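Local coordinates for arabinose metabolism transcriptional repressor (Bacillus subtilis, PDB 5D4S), which represses transcription of arabinose metabolism genes by binding operator DNA through a winged helix-turn-helix domain of the GntR family, at a contact of chain A with DNA. Residues are numbered along the deposited sequence; one frame, centred on the assembly and turned at random.

Site 1: a contact of chain A with DNA. Residues 50, 65, 79-81, 84. With nucleotides of chain B.
The winged helix-turn-helix of AraR clasps one DNA strand here from two sides: the start of helix 50-57 and recognition helix 61-74 on one, the wing hairpin of strands 77-80 and 84-87 on the other. At the first turn of helix 50-57 the backbone N of Glu50 gives an almost straight hydrogen bond (177° at H) to the phosphate oxygen OP2 of DT8, 2.8 Å away; the positive end of the helix dipole probably strengthens this hold. Arg65 takes hold of the next phosphate. Its chain bends at chi3 (62°), which swings the guanidinium toward DG9, and NH1 of Arg65 forms a salt bridge with OP2 of DG9 at 2.8 Å, the oxygen lying somewhat out of the guanidinium plane; NH2 adds a weak bond to the same oxygen. NH1 of Arg65 also meets carboxylate oxygen OE2 of Glu50 from the syn side, out of the carboxylate plane, at 2.8 Å, a bent bond (119° at H) through which the acid probably helps to position the arginine. A leucine in place of Arg65 would probably leave the DG9 phosphate without this positive mate and Glu50 OE2 without its arginine partner. From the wing, Ser79 reaches the same phosphate oxygen through water: its hydroxyl OG is 2.5 Å from water 1, which sits 2.8 Å from OP2 of DG9. CA of Gly84 lies against C5' of DT8. Gln81 runs alongside the sugars toward the minor-groove side, its CB packing on C5' of DG9 at 3.3 Å and its amide nitrogen NE2 coming 3.5 Å from C4' of DG9.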
# COMPACT_ATOMS: atom_id res chain seq x y z
N GLU A 50 13.55 -4.02 -5.62
CA GLU A 50 13.20 -3.64 -4.26
C GLU A 50 14.46 -3.54 -3.42
O GLU A 50 14.58 -2.65 -2.60
CB GLU A 50 12.19 -4.62 -3.65
CG GLU A 50 10.79 -4.43 -4.22
CD GLU A 50 9.81 -5.54 -3.81
OE1 GLU A 50 10.15 -6.38 -2.95
OE2 GLU A 50 8.69 -5.57 -4.36
N ARG A 65 7.88 -1.40 -0.42
CA ARG A 65 6.71 -2.10 -0.93
C ARG A 65 5.44 -1.30 -0.69
O ARG A 65 4.52 -1.33 -1.50
CB ARG A 65 6.59 -3.50 -0.31
CG ARG A 65 7.57 -4.52 -1.00
CD ARG A 65 7.30 -5.94 -0.53
NE ARG A 65 5.94 -6.31 -0.91
CZ ARG A 65 5.60 -6.70 -2.13
NH1 ARG A 65 6.52 -6.81 -3.08
NH2 ARG A 65 4.33 -6.99 -2.40
N SER A 79 3.58 -4.43 -11.59
CA SER A 79 4.57 -5.40 -11.14
C SER A 79 4.33 -6.77 -11.76
O SER A 79 3.19 -7.15 -12.00
CB SER A 79 4.54 -5.52 -9.62
OG SER A 79 5.02 -4.34 -8.99
N VAL A 80 5.42 -7.48 -12.02
CA VAL A 80 5.40 -8.88 -12.44
C VAL A 80 6.28 -9.63 -11.46
O VAL A 80 7.47 -9.31 -11.35
CB VAL A 80 5.94 -9.08 -13.87
CG1 VAL A 80 5.86 -10.54 -14.27
CG2 VAL A 80 5.20 -8.21 -14.87
N GLN A 81 5.74 -10.62 -10.75
CA GLN A 81 6.58 -11.20 -9.71
C GLN A 81 7.66 -12.03 -10.37
O GLN A 81 7.42 -12.73 -11.36
CB GLN A 81 5.78 -12.00 -8.69
CG GLN A 81 5.60 -13.43 -8.91
CD GLN A 81 4.96 -14.12 -7.71
OE1 GLN A 81 5.63 -14.59 -6.79
NE2 GLN A 81 3.64 -14.11 -7.69
N GLY A 84 9.84 -7.83 -12.27
CA GLY A 84 10.24 -6.51 -11.85
C GLY A 84 9.05 -5.59 -11.72
O GLY A 84 7.91 -6.04 -11.77
P DT B 8 11.76 -6.58 -7.86
OP1 DT B 8 11.52 -5.41 -8.73
OP2 DT B 8 12.65 -6.48 -6.66
O5' DT B 8 10.37 -7.29 -7.53
C5' DT B 8 9.46 -7.53 -8.60
C4' DT B 8 8.33 -8.46 -8.18
O4' DT B 8 8.89 -9.68 -7.61
C3' DT B 8 7.37 -7.90 -7.12
O3' DT B 8 6.05 -8.30 -7.44
C2' DT B 8 7.86 -8.56 -5.84
C1' DT B 8 8.29 -9.92 -6.37
N1 DT B 8 9.26 -10.63 -5.49
C2 DT B 8 8.99 -11.93 -5.14
O2 DT B 8 8.03 -12.54 -5.54
N3 DT B 8 9.92 -12.49 -4.32
C4 DT B 8 11.05 -11.91 -3.81
O4 DT B 8 11.82 -12.52 -3.07
C5 DT B 8 11.26 -10.53 -4.20
C7 DT B 8 12.45 -9.78 -3.69
C6 DT B 8 10.36 -9.97 -5.02
P DG B 9 4.81 -7.98 -6.47
OP1 DG B 9 3.68 -7.79 -7.40
OP2 DG B 9 5.18 -6.91 -5.52
O5' DG B 9 4.58 -9.34 -5.69
C5' DG B 9 4.02 -10.45 -6.38
C4' DG B 9 3.45 -11.43 -5.42
O4' DG B 9 4.54 -12.11 -4.73
C3' DG B 9 2.57 -10.79 -4.35
O3' DG B 9 1.38 -11.55 -4.20
C2' DG B 9 3.45 -10.80 -3.10
C1' DG B 9 4.39 -11.97 -3.33
N9 DG B 9 5.73 -11.77 -2.75
C8 DG B 9 6.60 -10.73 -2.98
N7 DG B 9 7.73 -10.83 -2.31
C5 DG B 9 7.59 -12.02 -1.61
C6 DG B 9 8.49 -12.67 -0.71
O6 DG B 9 9.61 -12.31 -0.35
N1 DG B 9 7.95 -13.86 -0.21
C2 DG B 9 6.71 -14.35 -0.55
N2 DG B 9 6.35 -15.51 0.01
N3 DG B 9 5.88 -13.77 -1.39
C4 DG B 9 6.37 -12.61 -1.87
O HOH W 1 4.46 -4.39 -6.51

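Site 2: a contact of chain A with DNA. Residues 50, 61, 65, 82. With nucleotides of chain B.
The phosphate of DT8 stays anchored on the backbone N of Glu50, at the N-terminus of helix 50-57, and the rest of this nucleotide is held from opposite sides by Gly82, at the turn of the wing, and Arg61, at the start of recognition helix 61-74. Gly82 sends its backbone N to the deoxyribose ring oxygen O4' of DT8 at 3.1 Å, a hydrogen bond to the sugar. In the major groove, NH2 of Arg61 lies over the face of the DT8 thymine ring, 3.6 Å from its centroid, in a cation-pi contact. The DT8 methyl C7 in turn sits over one guanidinium face, toward the rim.

One step 3', DG9 is read by its Hoogsteen edge. Arg61 has CG anti to its backbone N (chi1 -166°) and a chain extended from CG to NE, which carries the guanidinium end-on to the base: NH1 bonds O6 of DG9 at 2.8 Å in the guanidinium plane, and NH2 bonds N7 of DG9 at 2.7 Å, tilted 17° from it. This paired grip is the classic arginine signature for guanine. Glu50 steadies it from behind, its carboxylate oxygen OE1 taking both NE (2.5 Å) and NH2 (2.7 Å) of Arg61 side-on, nearly in the guanidinium plane. NH2 therefore serves acid and base together, and the carboxylate probably offsets the arginine's charge and limits its rotation.

At DT10 the contact is van der Waals and may help to favour a thymine here. Arg65, whose NH1 holds the DG9 phosphate, turns one guanidinium face toward the thymine methyl, which sits off-centre toward the rim; C7 of DT10 is 3.5 Å from NE and 3.6 Å from CZ of Arg65.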
# COMPACT_ATOMS: atom_id res chain seq x y z
N GLU A 50 13.55 -4.02 -5.62
CA GLU A 50 13.20 -3.64 -4.26
C GLU A 50 14.46 -3.54 -3.42
O GLU A 50 14.58 -2.65 -2.60
CB GLU A 50 12.19 -4.62 -3.65
CG GLU A 50 10.79 -4.43 -4.22
CD GLU A 50 9.81 -5.54 -3.81
OE1 GLU A 50 10.15 -6.38 -2.95
OE2 GLU A 50 8.69 -5.57 -4.36
N ARG A 61 12.49 -3.04 3.28
CA ARG A 61 11.72 -3.56 2.16
C ARG A 61 10.23 -3.21 2.33
O ARG A 61 9.56 -2.85 1.37
CB ARG A 61 11.88 -5.08 2.00
CG ARG A 61 11.38 -5.56 0.64
CD ARG A 61 11.55 -7.06 0.38
NE ARG A 61 10.74 -7.44 -0.79
CZ ARG A 61 10.22 -8.65 -1.00
NH1 ARG A 61 10.42 -9.64 -0.14
NH2 ARG A 61 9.48 -8.85 -2.07
N ARG A 65 7.88 -1.40 -0.42
CA ARG A 65 6.71 -2.10 -0.93
C ARG A 65 5.44 -1.30 -0.69
O ARG A 65 4.52 -1.33 -1.50
CB ARG A 65 6.59 -3.50 -0.31
CG ARG A 65 7.57 -4.52 -1.00
CD ARG A 65 7.30 -5.94 -0.53
NE ARG A 65 5.94 -6.31 -0.91
CZ ARG A 65 5.60 -6.70 -2.13
NH1 ARG A 65 6.52 -6.81 -3.08
NH2 ARG A 65 4.33 -6.99 -2.40
N GLY A 82 8.87 -11.90 -9.84
CA GLY A 82 10.03 -12.55 -10.42
C GLY A 82 10.56 -11.81 -11.62
O GLY A 82 11.62 -12.15 -12.15
P DT B 8 11.76 -6.58 -7.86
OP1 DT B 8 11.52 -5.41 -8.73
OP2 DT B 8 12.65 -6.48 -6.66
O5' DT B 8 10.37 -7.29 -7.53
C5' DT B 8 9.46 -7.53 -8.60
C4' DT B 8 8.33 -8.46 -8.18
O4' DT B 8 8.89 -9.68 -7.61
C3' DT B 8 7.37 -7.90 -7.12
O3' DT B 8 6.05 -8.30 -7.44
C2' DT B 8 7.86 -8.56 -5.84
C1' DT B 8 8.29 -9.92 -6.37
N1 DT B 8 9.26 -10.63 -5.49
C2 DT B 8 8.99 -11.93 -5.14
O2 DT B 8 8.03 -12.54 -5.54
N3 DT B 8 9.92 -12.49 -4.32
C4 DT B 8 11.05 -11.91 -3.81
O4 DT B 8 11.82 -12.52 -3.07
C5 DT B 8 11.26 -10.53 -4.20
C7 DT B 8 12.45 -9.78 -3.69
C6 DT B 8 10.36 -9.97 -5.02
P DG B 9 4.81 -7.98 -6.47
OP1 DG B 9 3.68 -7.79 -7.40
OP2 DG B 9 5.18 -6.91 -5.52
O5' DG B 9 4.58 -9.34 -5.69
C5' DG B 9 4.02 -10.45 -6.38
C4' DG B 9 3.45 -11.43 -5.42
O4' DG B 9 4.54 -12.11 -4.73
C3' DG B 9 2.57 -10.79 -4.35
O3' DG B 9 1.38 -11.55 -4.20
C2' DG B 9 3.45 -10.80 -3.10
C1' DG B 9 4.39 -11.97 -3.33
N9 DG B 9 5.73 -11.77 -2.75
C8 DG B 9 6.60 -10.73 -2.98
N7 DG B 9 7.73 -10.83 -2.31
C5 DG B 9 7.59 -12.02 -1.61
C6 DG B 9 8.49 -12.67 -0.71
O6 DG B 9 9.61 -12.31 -0.35
N1 DG B 9 7.95 -13.86 -0.21
C2 DG B 9 6.71 -14.35 -0.55
N2 DG B 9 6.35 -15.51 0.01
N3 DG B 9 5.88 -13.77 -1.39
C4 DG B 9 6.37 -12.61 -1.87
P DT B 10 0.27 -11.17 -3.11
OP1 DT B 10 -1.00 -11.65 -3.66
OP2 DT B 10 0.44 -9.75 -2.71
O5' DT B 10 0.69 -12.08 -1.88
C5' DT B 10 0.64 -13.51 -2.03
C4' DT B 10 1.02 -14.19 -0.73
O4' DT B 10 2.40 -13.87 -0.42
C3' DT B 10 0.20 -13.75 0.48
O3' DT B 10 -0.30 -14.90 1.10
C2' DT B 10 1.21 -13.00 1.37
C1' DT B 10 2.51 -13.67 0.97
N1 DT B 10 3.76 -12.86 1.21
C2 DT B 10 4.75 -13.38 2.01
O2 DT B 10 4.66 -14.46 2.54
N3 DT B 10 5.85 -12.59 2.15
C4 DT B 10 6.07 -11.37 1.59
O4 DT B 10 7.11 -10.73 1.79
C5 DT B 10 5.00 -10.87 0.77
C7 DT B 10 5.12 -9.52 0.12
C6 DT B 10 3.91 -11.63 0.61

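The C-alpha centres of site 1 and site 2 lie about 6 Å apart, and the two share Glu50 and Arg65, so they are best taken as parts of one DNA-binding surface. Site 1 deals mostly with phosphates and sugars; site 2 adds the direct reading of bases in the major groove. Glu50 joins these tasks, since its two carboxylate oxygens hold different arginines of helix 61-74. Backbone anchoring and base recognition are thus likely to depend on each other. The assembly contains two copies of the repressor, each repeating the arrangement, in keeping with a bipartite operator.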